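Local coordinates for protein seryl-tRNA synthetase, cytoplasmic (Candida albicans, PDB 3QO8) that attaches serine to tRNA(Ser) in two steps, first activating the amino acid with ATP as Ser-AMP and then passing it to the acceptor end of the tRNA, at residues P268-G273 against W313-R318; I301-L306 against G321-F326; E325-L330 against K365-C370. All blocks are in the same frame, centred on the assembly; numbering follows the deposited sequence.

Interaction 1: P268-G273 against W313-R318; sequences PVRYAG and WEEFDR
Arg-270 and Glu-315 join a strand of the class II synthetase catalytic sheet to the helix packed on one face of it, through a two-pronged salt bridge. Arg-270 leaves strand 269-278 with its CB pointing toward helix 312-329. CG stands anti to the carbonyl carbon, and the chain then runs extended to NE, which brings the guanidinium up to the carboxylate. CD already comes within 3.7 Å of Glu-315 OE2. NE donates to the same Glu-315 OE2 at 2.8 Å, and NH2 donates to Glu-315 OE1, also at 2.8 Å. The grip is therefore side-on, one nitrogen to each oxygen, with both bonds nearly straight (161° and 165°). OE1 uses its syn lone pair, whereas NE meets OE2 on the syn side but well off the carboxylate plane, because the two flat groups are turned 31° apart.

The buried carboxylate of Glu-315 has its charge met by Arg-270. Val-305 and Thr-307 of the neighbouring strand touch its side chain. Arg-318, one helical turn on, has two conformers; in one of them it bends back at its chi3, and NH1 donates to Glu-315 OE1 at 3.0 Å from above the carboxylate, a bond the other may not keep. In that conformer Glu-314 extends the network at a longer range, and the shared carboxylate probably offsets the like charges of the two arginines. A compact ring of the strand's own segment packs on Arg-270: Pro-268 CG sits over the centre of one guanidinium face, 3.6 Å above the plane.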
# COMPACT_ATOMS: atom_id res chain seq x y z
N PRO A 268 20.75 -7.22 21.65
CA PRO A 268 19.45 -7.01 21.01
C PRO A 268 19.57 -6.73 19.52
O PRO A 268 20.60 -6.23 19.06
CB PRO A 268 18.92 -5.76 21.71
CG PRO A 268 20.16 -4.98 22.00
CD PRO A 268 21.17 -6.03 22.43
N VAL A 269 18.53 -7.06 18.78
CA VAL A 269 18.43 -6.67 17.38
C VAL A 269 17.34 -5.60 17.29
O VAL A 269 16.22 -5.82 17.73
CB VAL A 269 18.05 -7.87 16.49
CG1 VAL A 269 17.57 -7.40 15.15
CG2 VAL A 269 19.22 -8.84 16.36
N ARG A 270 17.68 -4.44 16.73
CA ARG A 270 16.75 -3.32 16.69
C ARG A 270 16.45 -2.90 15.25
O ARG A 270 17.38 -2.61 14.49
CB ARG A 270 17.34 -2.15 17.46
CG ARG A 270 17.71 -2.49 18.93
CD ARG A 270 18.09 -1.22 19.70
NE ARG A 270 18.24 -1.45 21.14
CZ ARG A 270 19.40 -1.41 21.79
NH1 ARG A 270 20.52 -1.13 21.12
NH2 ARG A 270 19.44 -1.61 23.10
N TYR A 271 15.17 -2.88 14.88
CA TYR A 271 14.77 -2.47 13.53
C TYR A 271 13.99 -1.15 13.55
O TYR A 271 13.10 -0.95 14.37
CB TYR A 271 13.91 -3.54 12.86
CG TYR A 271 14.68 -4.81 12.59
CD1 TYR A 271 15.73 -4.82 11.67
CD2 TYR A 271 14.38 -5.98 13.26
CE1 TYR A 271 16.47 -6.00 11.43
CE2 TYR A 271 15.10 -7.15 13.02
CZ TYR A 271 16.14 -7.15 12.10
OH TYR A 271 16.85 -8.30 11.88
N ALA A 272 14.37 -0.25 12.64
CA ALA A 272 13.60 0.93 12.33
C ALA A 272 12.70 0.57 11.16
O ALA A 272 13.10 0.67 9.99
CB ALA A 272 14.53 2.08 11.98
N GLY A 273 11.49 0.11 11.47
CA GLY A 273 10.58 -0.37 10.45
C GLY A 273 9.90 0.78 9.74
O GLY A 273 9.58 1.77 10.36
N TRP A 313 12.74 -5.51 29.90
CA TRP A 313 12.18 -4.40 30.66
C TRP A 313 13.05 -3.15 30.58
O TRP A 313 12.54 -2.03 30.46
CB TRP A 313 11.84 -4.83 32.09
CG TRP A 313 10.83 -5.94 32.07
CD1 TRP A 313 11.06 -7.26 32.34
CD2 TRP A 313 9.46 -5.84 31.68
NE1 TRP A 313 9.90 -7.99 32.17
CE2 TRP A 313 8.90 -7.14 31.77
CE3 TRP A 313 8.64 -4.79 31.27
CZ2 TRP A 313 7.57 -7.40 31.47
CZ3 TRP A 313 7.31 -5.06 30.97
CH2 TRP A 313 6.78 -6.35 31.07
N GLU A 314 14.36 -3.33 30.61
CA GLU A 314 15.29 -2.23 30.36
C GLU A 314 15.14 -1.70 28.93
O GLU A 314 15.18 -0.49 28.69
CB GLU A 314 16.72 -2.69 30.61
CG GLU A 314 17.79 -1.63 30.39
CD GLU A 314 19.20 -2.17 30.60
OE1 GLU A 314 19.55 -3.21 29.98
OE2 GLU A 314 19.96 -1.56 31.38
N GLU A 315 14.95 -2.60 27.97
CA GLU A 315 14.77 -2.17 26.58
C GLU A 315 13.49 -1.35 26.41
O GLU A 315 13.48 -0.37 25.66
CB GLU A 315 14.73 -3.36 25.64
CG GLU A 315 14.73 -2.94 24.16
CD GLU A 315 16.03 -2.28 23.73
OE1 GLU A 315 17.08 -2.58 24.33
OE2 GLU A 315 16.00 -1.46 22.78
N PHE A 316 12.42 -1.77 27.08
CA PHE A 316 11.14 -1.05 27.04
C PHE A 316 11.35 0.42 27.43
O PHE A 316 10.84 1.33 26.77
CB PHE A 316 10.13 -1.72 27.99
CG PHE A 316 8.80 -1.00 28.12
CD1 PHE A 316 7.74 -1.33 27.29
CD2 PHE A 316 8.61 -0.03 29.09
CE1 PHE A 316 6.51 -0.68 27.42
CE2 PHE A 316 7.38 0.63 29.22
CZ PHE A 316 6.33 0.30 28.39
N ASP A 317 12.11 0.65 28.51
CA ASP A 317 12.40 2.02 28.94
C ASP A 317 13.22 2.77 27.88
O ASP A 317 12.97 3.95 27.61
CB ASP A 317 13.13 2.04 30.29
CG ASP A 317 12.22 1.66 31.45
OD1 ASP A 317 10.99 1.83 31.34
OD2 ASP A 317 12.75 1.20 32.48
N ARG A 318 14.18 2.08 27.28
CA ARG A 318 15.00 2.65 26.22
C ARG A 318 14.15 3.08 25.02
O ARG A 318 14.36 4.14 24.43
CB ARG A 318 16.04 1.62 25.79
CG ARG A 318 17.22 2.15 25.02
CD ARG A 318 18.37 1.15 25.04
NE ARG A 318 18.97 1.03 26.37
CZ ARG A 318 19.12 -0.11 27.04
NH1 ARG A 318 18.72 -1.26 26.52
NH2 ARG A 318 19.68 -0.09 28.24

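Interaction 2: I301-L306 against G321-F326. With SSA (5'-O-(N-(L-seryl)-sulfamoyl)adenosine), chain B.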
# COMPACT_ATOMS: atom_id res chain seq x y z
N ILE A 301 6.93 5.05 10.94
CA ILE A 301 8.23 4.55 11.37
C ILE A 301 8.06 3.87 12.73
O ILE A 301 7.60 4.48 13.70
CB ILE A 301 9.27 5.69 11.48
CG1 ILE A 301 9.39 6.44 10.14
CG2 ILE A 301 10.62 5.12 11.93
CD1 ILE A 301 9.60 5.51 8.94
N GLU A 302 8.45 2.60 12.77
CA GLU A 302 8.21 1.69 13.88
C GLU A 302 9.54 1.28 14.51
O GLU A 302 10.51 1.00 13.80
CB GLU A 302 7.53 0.43 13.31
CG GLU A 302 7.22 -0.65 14.34
CD GLU A 302 6.01 -0.31 15.20
OE1 GLU A 302 5.48 0.82 15.06
OE2 GLU A 302 5.57 -1.18 16.01
N GLN A 303 9.59 1.23 15.84
CA GLN A 303 10.70 0.56 16.52
C GLN A 303 10.32 -0.89 16.75
O GLN A 303 9.27 -1.17 17.32
CB GLN A 303 10.95 1.18 17.91
CG GLN A 303 11.33 2.62 17.91
CD GLN A 303 11.58 3.10 19.33
OE1 GLN A 303 12.52 2.66 19.98
NE2 GLN A 303 10.72 3.99 19.82
N PHE A 304 11.16 -1.82 16.31
CA PHE A 304 10.89 -3.21 16.64
C PHE A 304 12.18 -3.84 17.15
O PHE A 304 13.22 -3.78 16.48
CB PHE A 304 10.33 -4.02 15.46
CG PHE A 304 9.88 -5.41 15.86
CD1 PHE A 304 8.56 -5.64 16.26
CD2 PHE A 304 10.78 -6.46 15.92
CE1 PHE A 304 8.15 -6.91 16.66
CE2 PHE A 304 10.38 -7.73 16.33
CZ PHE A 304 9.07 -7.95 16.70
N VAL A 305 12.09 -4.46 18.32
CA VAL A 305 13.29 -4.94 19.00
C VAL A 305 13.10 -6.34 19.54
O VAL A 305 12.04 -6.67 20.07
CB VAL A 305 13.68 -4.01 20.18
CG1 VAL A 305 14.97 -4.50 20.84
CG2 VAL A 305 13.83 -2.57 19.70
N LEU A 306 14.13 -7.16 19.38
CA LEU A 306 14.19 -8.47 19.99
C LEU A 306 15.33 -8.44 20.98
O LEU A 306 16.42 -7.95 20.67
CB LEU A 306 14.45 -9.55 18.92
CG LEU A 306 13.46 -9.72 17.77
CD1 LEU A 306 13.68 -8.65 16.72
CD2 LEU A 306 13.66 -11.09 17.10
N GLY A 321 11.87 5.97 25.70
CA GLY A 321 12.80 7.09 25.81
C GLY A 321 13.19 7.60 24.43
O GLY A 321 13.27 8.82 24.20
N CYS A 322 13.43 6.68 23.51
CA CYS A 322 13.72 7.06 22.12
C CYS A 322 12.58 7.88 21.50
O CYS A 322 12.82 8.88 20.83
CB CYS A 322 13.98 5.82 21.24
SG CYS A 322 15.65 5.16 21.36
N SER A 323 11.35 7.44 21.69
CA SER A 323 10.21 8.20 21.16
C SER A 323 10.07 9.57 21.84
O SER A 323 9.77 10.58 21.19
CB SER A 323 8.93 7.39 21.30
OG SER A 323 8.99 6.24 20.46
N GLU A 324 10.28 9.62 23.15
CA GLU A 324 10.22 10.90 23.85
C GLU A 324 11.25 11.87 23.26
O GLU A 324 10.94 13.03 22.97
CB GLU A 324 10.48 10.71 25.33
CG GLU A 324 9.39 9.94 26.04
CD GLU A 324 9.63 9.88 27.54
OE1 GLU A 324 9.53 10.94 28.20
OE2 GLU A 324 9.93 8.78 28.04
N GLU A 325 12.47 11.40 23.09
CA GLU A 325 13.52 12.23 22.53
C GLU A 325 13.12 12.74 21.15
O GLU A 325 13.32 13.91 20.81
CB GLU A 325 14.84 11.46 22.46
CG GLU A 325 16.00 12.29 21.95
CD GLU A 325 17.29 11.47 21.75
OE1 GLU A 325 17.33 10.28 22.15
OE2 GLU A 325 18.26 12.03 21.19
N PHE A 326 12.53 11.86 20.34
CA PHE A 326 12.04 12.25 19.02
C PHE A 326 11.03 13.41 19.12
O PHE A 326 11.17 14.41 18.40
CB PHE A 326 11.43 11.04 18.30
CG PHE A 326 10.98 11.32 16.88
CD1 PHE A 326 11.88 11.32 15.83
CD2 PHE A 326 9.64 11.59 16.61
CE1 PHE A 326 11.46 11.57 14.52
CE2 PHE A 326 9.22 11.85 15.31
CZ PHE A 326 10.13 11.84 14.27
N10 SSA B . 2.93 -1.51 16.16
CA SSA B . 2.30 -0.72 17.22
CB SSA B . 3.22 0.41 17.65
OG SSA B . 3.33 1.40 16.62
C9 SSA B . 0.99 -0.16 16.73
O9 SSA B . 0.63 -0.29 15.57
N8 SSA B . 0.26 0.48 17.64
S1 SSA B . -1.00 1.40 17.26
O1S SSA B . -2.13 0.64 16.80
O2S SSA B . -1.36 2.15 18.41
O5' SSA B . -0.59 2.41 16.18
C5' SSA B . 0.56 3.23 16.34
C4' SSA B . 0.20 4.68 15.99
O4' SSA B . -0.28 4.83 14.65
C3' SSA B . -0.92 5.25 16.84
O3' SSA B . -0.41 5.62 18.13
C2' SSA B . -1.35 6.44 15.99
O2' SSA B . -0.43 7.54 16.15
C1' SSA B . -1.19 5.91 14.56
N9 SSA B . -2.49 5.42 14.05
C8 SSA B . -3.16 4.33 14.46
N7 SSA B . -4.31 4.24 13.76
C5 SSA B . -4.34 5.27 12.90
C6 SSA B . -5.24 5.68 11.93
N6 SSA B . -6.36 4.96 11.74
N1 SSA B . -4.97 6.79 11.20
C2 SSA B . -3.85 7.49 11.41
N3 SSA B . -2.96 7.12 12.33
C4 SSA B . -3.19 6.02 13.09
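Behind the serine-binding pocket of the class II active site, strand 297-307 meets helix 312-329 through the amide of Gln-303 and the side chains of Cys-322 and Ser-323. Gln-303 points its CB toward the helix; a chi1 of -61° swings CG to the side of the backbone N, and with the chain extended beyond it the amide reaches the helix surface. There OE1 lies 3.7 Å from Cys-322 CB, a plain van der Waals contact, while NE2 comes 2.9 Å from Ser-323 OG. NE2 is hydrogen-bonded to the backbone oxygen of Met-319, and Ser-323 OG to that of Thr-404. A long amide and a small hydroxyl thus suit this buried interface, each with a backbone acceptor nearby.

The preceding residue, Glu-302, faces the ligand instead. Its carboxylate takes the hydroxyl and the amino group of the seryl moiety: OE1, also salt-bridged to Lys-300, accepts from the ligand OG at 2.7 Å and OE2 from the ligand N10 at 2.7 Å. In the fold, strand 297-307 lies between strands 269-278 and 399-404, with helix 312-329 against its Gln-303 side and helix 248-252 touching Glu-302 and Phe-304.

Interaction 3: E325-L330 against K365-C370; sequences EFYQSL and KELVSC. With MG (magnesium ion), chain C; SSA (5'-O-(N-(L-seryl)-sulfamoyl)adenosine), chain B; SSA (5'-O-(N-(L-seryl)-sulfamoyl)adenosine), chain D.
Tyr-327 pushes its ring between Leu-367 and Val-368, touching a methyl of each obliquely. CE1 lies 3.7 Å from Leu-367 CD1, and across the ring CE2 lies 3.6 Å from Val-368 CG2. A chi1 of -68° turns the ring out from helix 312-329 to the strand, and Phe-326 CD2 sits over the centre of one of its faces. Tyrosine suits the place because its ring carbons pack on the two methyls while its hydroxyl still finds polar company: OH is hydrogen-bonded to the backbone oxygen of Leu-405 and accepts from a water at 2.8 Å. The same water donates to Leu-367 O, linking the ring to the strand.

Leu-367 and Val-368 both face Leu-354 of strand 350-358, a classic beta bulge, and so both present their side chains to the tyrosine. The same Leu-367 O also accepts from the ribose O2' of the bound seryl-sulfamoyl adenosine at 3.1 Å, and Glu-366 OE2 accepts from O3' at 2.7 Å. Glu-366 OE2 also binds the magnesium ion, as does Ser-369 OG, at 2.4 Å each; the ligand's sulfamoyl oxygen O2S and three waters complete six ligands. Farther along, the backbone of Gln-328 to Leu-330 touches a second molecule of the same compound. Strand 363-372 thus carries the class II nucleotide and magnesium site, with the helix of Tyr-327 packed against it.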
# COMPACT_ATOMS: atom_id res chain seq x y z
N GLU A 325 12.47 11.40 23.09
CA GLU A 325 13.52 12.23 22.53
C GLU A 325 13.12 12.74 21.15
O GLU A 325 13.32 13.91 20.81
CB GLU A 325 14.84 11.46 22.46
CG GLU A 325 16.00 12.29 21.95
CD GLU A 325 17.29 11.47 21.75
OE1 GLU A 325 17.33 10.28 22.15
OE2 GLU A 325 18.26 12.03 21.19
N PHE A 326 12.53 11.86 20.34
CA PHE A 326 12.04 12.25 19.02
C PHE A 326 11.03 13.41 19.12
O PHE A 326 11.17 14.41 18.40
CB PHE A 326 11.43 11.04 18.30
CG PHE A 326 10.98 11.32 16.88
CD1 PHE A 326 11.88 11.32 15.83
CD2 PHE A 326 9.64 11.59 16.61
CE1 PHE A 326 11.46 11.57 14.52
CE2 PHE A 326 9.22 11.85 15.31
CZ PHE A 326 10.13 11.84 14.27
N TYR A 327 10.02 13.29 19.99
CA TYR A 327 9.03 14.37 20.10
C TYR A 327 9.60 15.63 20.73
O TYR A 327 9.21 16.75 20.37
CB TYR A 327 7.72 13.88 20.76
CG TYR A 327 7.08 12.93 19.80
CD1 TYR A 327 6.37 13.40 18.72
CD2 TYR A 327 7.29 11.56 19.91
CE1 TYR A 327 5.83 12.54 17.78
CE2 TYR A 327 6.76 10.69 18.97
CZ TYR A 327 6.04 11.18 17.91
OH TYR A 327 5.52 10.32 16.96
N GLN A 328 10.53 15.45 21.65
CA GLN A 328 11.21 16.62 22.21
C GLN A 328 11.94 17.38 21.10
O GLN A 328 11.94 18.61 21.09
CB GLN A 328 12.20 16.20 23.29
CG GLN A 328 11.52 15.72 24.54
CD GLN A 328 12.50 15.44 25.64
OE1 GLN A 328 13.61 15.96 25.63
NE2 GLN A 328 12.10 14.60 26.59
N SER A 329 12.53 16.63 20.18
CA SER A 329 13.30 17.22 19.08
C SER A 329 12.40 18.00 18.12
O SER A 329 12.85 18.89 17.41
CB SER A 329 14.09 16.14 18.33
OG SER A 329 13.30 15.52 17.33
N LEU A 330 11.11 17.66 18.11
CA LEU A 330 10.15 18.38 17.30
C LEU A 330 9.46 19.49 18.09
O LEU A 330 8.64 20.23 17.55
CB LEU A 330 9.08 17.43 16.75
CG LEU A 330 9.55 16.43 15.70
CD1 LEU A 330 8.52 15.30 15.51
CD2 LEU A 330 9.78 17.17 14.39
N LYS A 365 -3.50 13.80 22.71
CA LYS A 365 -3.93 12.75 21.77
C LYS A 365 -2.84 11.73 21.53
O LYS A 365 -1.68 12.10 21.35
CB LYS A 365 -4.33 13.35 20.42
CG LYS A 365 -5.31 14.52 20.51
CD LYS A 365 -6.72 14.03 20.71
CE LYS A 365 -7.47 13.97 19.40
NZ LYS A 365 -8.89 13.57 19.60
N GLU A 366 -3.21 10.47 21.50
CA GLU A 366 -2.25 9.39 21.29
C GLU A 366 -1.46 9.52 19.98
O GLU A 366 -2.04 9.60 18.90
CB GLU A 366 -3.00 8.07 21.30
CG GLU A 366 -2.10 6.88 21.00
CD GLU A 366 -2.88 5.68 20.51
OE1 GLU A 366 -4.10 5.60 20.78
OE2 GLU A 366 -2.27 4.81 19.86
N LEU A 367 -0.13 9.53 20.06
CA LEU A 367 0.73 9.47 18.86
C LEU A 367 1.59 8.20 18.84
O LEU A 367 2.13 7.82 17.80
CB LEU A 367 1.68 10.66 18.78
CG LEU A 367 1.08 12.06 18.58
CD1 LEU A 367 2.19 13.02 18.21
CD2 LEU A 367 0.02 12.05 17.50
N VAL A 368 1.75 7.58 20.00
CA VAL A 368 2.68 6.48 20.16
C VAL A 368 2.15 5.44 21.14
O VAL A 368 1.64 5.80 22.21
CB VAL A 368 4.05 6.98 20.70
CG1 VAL A 368 4.92 5.81 21.16
CG2 VAL A 368 4.78 7.81 19.64
N SER A 369 2.25 4.16 20.76
CA SER A 369 2.10 3.06 21.72
C SER A 369 3.40 2.28 21.76
O SER A 369 3.97 1.97 20.72
CB SER A 369 0.96 2.12 21.34
OG SER A 369 -0.30 2.70 21.63
N CYS A 370 3.83 1.94 22.96
CA CYS A 370 5.08 1.23 23.20
C CYS A 370 4.76 0.03 24.10
O CYS A 370 4.27 0.20 25.21
CB CYS A 370 6.07 2.17 23.90
SG CYS A 370 7.69 1.40 24.35
MG MG C . -2.41 2.49 20.52
N10 SSA B . 2.93 -1.51 16.16
CA SSA B . 2.30 -0.72 17.22
CB SSA B . 3.22 0.41 17.65
OG SSA B . 3.33 1.40 16.62
C9 SSA B . 0.99 -0.16 16.73
O9 SSA B . 0.63 -0.29 15.57
N8 SSA B . 0.26 0.48 17.64
S1 SSA B . -1.00 1.40 17.26
O1S SSA B . -2.13 0.64 16.80
O2S SSA B . -1.36 2.15 18.41
O5' SSA B . -0.59 2.41 16.18
C5' SSA B . 0.56 3.23 16.34
C4' SSA B . 0.20 4.68 15.99
O4' SSA B . -0.28 4.83 14.65
C3' SSA B . -0.92 5.25 16.84
O3' SSA B . -0.41 5.62 18.13
C2' SSA B . -1.35 6.44 15.99
O2' SSA B . -0.43 7.54 16.15
C1' SSA B . -1.19 5.91 14.56
N9 SSA B . -2.49 5.42 14.05
C8 SSA B . -3.16 4.33 14.46
N7 SSA B . -4.31 4.24 13.76
C5 SSA B . -4.34 5.27 12.90
C6 SSA B . -5.24 5.68 11.93
N6 SSA B . -6.36 4.96 11.74
N1 SSA B . -4.97 6.79 11.20
C2 SSA B . -3.85 7.49 11.41
N3 SSA B . -2.96 7.12 12.33
C4 SSA B . -3.19 6.02 13.09
N10 SSA D . 16.54 23.72 23.61
CA SSA D . 16.40 24.41 22.34
CB SSA D . 17.17 23.64 21.27
OG SSA D . 16.98 24.26 19.99
C9 SSA D . 14.94 24.50 21.97
O9 SSA D . 14.59 25.08 20.97
N8 SSA D . 14.08 23.89 22.80
S1 SSA D . 12.53 23.76 22.43
O1S SSA D . 11.91 22.82 23.32
O2S SSA D . 11.89 25.05 22.55
O5' SSA D . 12.40 23.28 20.97
C5' SSA D . 12.52 21.90 20.63
C4' SSA D . 12.77 21.81 19.12
O4' SSA D . 11.58 22.10 18.39
C3' SSA D . 13.80 22.82 18.67
O3' SSA D . 15.10 22.22 18.56
C2' SSA D . 13.33 23.28 17.31
O2' SSA D . 13.96 22.50 16.29
C1' SSA D . 11.84 22.99 17.29
N9 SSA D . 11.14 24.28 17.47
C8 SSA D . 10.55 24.74 18.58
N7 SSA D . 10.05 25.97 18.32
C5 SSA D . 10.34 26.28 17.04
C6 SSA D . 10.08 27.38 16.23
N6 SSA D . 9.40 28.46 16.70
N1 SSA D . 10.53 27.36 14.95
C2 SSA D . 11.20 26.31 14.46
N3 SSA D . 11.46 25.24 15.22
C4 SSA D . 11.04 25.21 16.51
O HOH W 1 3.15 9.37 15.86
O HOH W 2 -4.84 2.23 19.89
O HOH W 3 -3.44 2.91 22.64
O HOH W 4 -2.34 -0.08 20.86

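In the fold
All three interactions rest on helix 312-329, which packs against one face of the mixed catalytic sheet. Interaction 1 is at its start, interaction 2 in its middle and interaction 3 at its end, and the last two share Glu-325 and Phe-326. The centres of interactions 1 and 2 are about 7 Å apart, those of 2 and 3 about 9 Å, and those of 1 and 3 about 16 Å. Along the chain, strands 269-278 and 297-307 precede the helix and strand 363-372 follows it, so one helix ties early and late parts of the core together. Interactions 2 and 3 both include residues that bind the same seryl-sulfamoyl adenosine, while interaction 1 lies farther from it.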